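Local coordinates for Ser-thr phosphatase MSPP (Mycobacterium smegmatis, PDB 2JFR), which probably removes phosphate from phosphorylated serine and threonine residues of proteins, as a metal-dependent phosphatase of the PPM (PP2C) family, at residues A133-L136 against V137-G140. Residues are numbered along the deposited sequence; the frame is centred on the assembly and turned at random. Where two conformers were deposited one is given.
Sequences AGEL and VRMG
Val137 N donates to Ala133 O at 3.1 Å, the first of three successive i to i+4 bonds in the last turns of helix 132-138, which is closed by a Schellman motif at Gly140. The start of this turn lies near the metal centre: the side chain of Ala133 is about 8 Å from that of His154, and Gly134 is close to Asp112, two residues that bind a third metal in structures of this protein, though none is bound there in this model. The donor lies in the plane of the Ala133 carbonyl. Val137 CG2, anti to its own carbonyl carbon and beside the backbone N, comes within 3.6 Å of Ala133 O. The valine side chain also touches Arg144 and Ala147 of the short helix 144-147.

Next comes Arg138, whose N reaches Gly134 O at 3.0 Å. Its side chain, in one of two conformers, runs extended beside Glu135, both pointing the same way. The carboxylate oxygen Glu135 OE1 lies 4.1 Å from the methylene Arg138 CD, a loose approach rather than a charged pair: the guanidinium forms salt bridges with Asp128 and Asp169, while Glu135 OE2 is hydrogen-bonded to Thr157. Their opposite charges would still attract weakly.

Met139 lies just past the helix, yet its angles stay helical and its N closes the third bond, 2.9 Å to Glu135 O. This one is more bent at the hydrogen, 135°, and the donor is tilted from the carbonyl plane. A chi1 of -68° sets the methionine CG beside the backbone N and 3.2 Å from the same Glu135 O; beyond it the chain bends and its end leads away.

Gly140 then turns the chain with a positive phi of 64°, a conformation that favours glycine, and its N bonds to Val137 O at 2.9 Å.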
ATOM      1  N   ALA A 133       9.985 -13.120  -3.455  1.00 17.03           N
ATOM      2  CA  ALA A 133       8.813 -13.907  -3.793  1.00 17.79           C
ATOM      3  C   ALA A 133       7.981 -13.271  -4.861  1.00 17.25           C
ATOM      4  O   ALA A 133       7.509 -13.918  -5.801  1.00 18.72           O
ATOM      5  CB  ALA A 133       7.998 -14.146  -2.512  1.00 19.81           C
ATOM      6  N   GLY A 134       7.797 -11.959  -4.762  1.00 17.00           N
ATOM      7  CA  GLY A 134       6.987 -11.267  -5.727  1.00 17.17           C
ATOM      8  C   GLY A 134       7.581 -11.273  -7.112  1.00 17.90           C
ATOM      9  O   GLY A 134       6.872 -11.291  -8.117  1.00 19.71           O
ATOM     10  N   GLU A 135       8.931 -11.271  -7.190  1.00 18.00           N
ATOM     11  CA  GLU A 135       9.608 -11.292  -8.494  1.00 19.35           C
ATOM     12  C   GLU A 135       9.383 -12.634  -9.103  1.00 20.63           C
ATOM     13  O   GLU A 135       9.274 -12.760 -10.334  1.00 23.38           O
ATOM     14  CB  GLU A 135      11.061 -10.978  -8.371  1.00 20.44           C
ATOM     15  CG  GLU A 135      11.422  -9.549  -7.944  1.00 23.62           C
ATOM     16  CD  GLU A 135      11.174  -8.341  -8.733  1.00 27.97           C
ATOM     17  OE1 GLU A 135      10.615  -8.507  -9.811  1.00 33.43           O
ATOM     18  OE2 GLU A 135      11.539  -7.222  -8.208  1.00 34.89           O
ATOM     19  N   LEU A 136       9.293 -13.712  -8.310  1.00 20.39           N
ATOM     20  CA  LEU A 136       8.973 -15.015  -8.826  1.00 22.16           C
ATOM     21  C   LEU A 136       7.568 -15.132  -9.384  1.00 23.92           C
ATOM     22  O   LEU A 136       7.303 -15.822 -10.374  1.00 29.14           O
ATOM     23  CB  LEU A 136       9.176 -16.109  -7.807  1.00 22.42           C
ATOM     24  CG  LEU A 136      10.626 -16.335  -7.387  1.00 23.30           C
ATOM     25  CD1 LEU A 136      10.713 -17.202  -6.173  1.00 26.86           C
ATOM     26  CD2 LEU A 136      11.351 -17.030  -8.519  1.00 28.47           C
ATOM     27  N   VAL A 137       6.599 -14.389  -8.753  1.00 23.14           N
ATOM     28  CA  VAL A 137       5.291 -14.228  -9.371  1.00 24.82           C
ATOM     29  C   VAL A 137       5.393 -13.479 -10.702  1.00 25.42           C
ATOM     30  O   VAL A 137       4.799 -13.965 -11.680  1.00 31.64           O
ATOM     31  CB  VAL A 137       4.314 -13.544  -8.377  1.00 24.36           C
ATOM     32  CG1 VAL A 137       2.911 -13.455  -9.002  1.00 29.19           C
ATOM     33  CG2 VAL A 137       4.148 -14.279  -7.078  1.00 24.19           C
ATOM     34  N   ARG A 138       6.135 -12.384 -10.760  1.00 24.87           N
ATOM     35  CA  ARG A 138       6.262 -11.569 -12.000  0.57 27.56           C
ATOM     36  C   ARG A 138       6.922 -12.413 -13.080  1.00 29.59           C
ATOM     37  O   ARG A 138       6.679 -12.236 -14.275  1.00 41.33           O
ATOM     38  CB  ARG A 138       6.946 -10.251 -11.646  0.57 27.32           C
ATOM     39  CG  ARG A 138       7.238  -9.200 -12.686  0.57 33.24           C
ATOM     40  CD  ARG A 138       7.346  -7.770 -12.141  0.57 37.35           C
ATOM     41  NE  ARG A 138       7.101  -6.594 -13.040  0.57 37.97           N
ATOM     42  CZ  ARG A 138       7.005  -5.315 -12.617  0.57 37.05           C
ATOM     43  NH1 ARG A 138       7.117  -5.021 -11.324  0.57 33.16           N
ATOM     44  NH2 ARG A 138       6.773  -4.216 -13.345  0.57 42.13           N
ATOM     45  N   MET A 139       7.778 -13.382 -12.754  1.00 27.14           N
ATOM     46  CA  MET A 139       8.491 -14.217 -13.712  1.00 27.46           C
ATOM     47  C   MET A 139       7.618 -15.370 -14.089  1.00 30.60           C
ATOM     48  O   MET A 139       8.026 -16.223 -14.900  1.00 32.31           O
ATOM     49  CB  MET A 139       9.838 -14.735 -13.180  1.00 25.17           C
ATOM     50  CG  MET A 139      10.878 -13.635 -12.997  1.00 26.21           C
ATOM     51  SD  MET A 139      11.368 -12.870 -14.496  0.66 25.79           S
ATOM     52  CE  MET A 139      11.971 -14.129 -15.606  0.66 31.25           C
ATOM     53  N   GLY A 140       6.431 -15.475 -13.573  1.00 30.84           N
ATOM     54  CA  GLY A 140       5.526 -16.570 -13.738  1.00 35.54           C
ATOM     55  C   GLY A 140       5.903 -17.902 -13.212  1.00 36.04           C
ATOM     56  O   GLY A 140       5.481 -18.893 -13.767  1.00 36.35           O
TER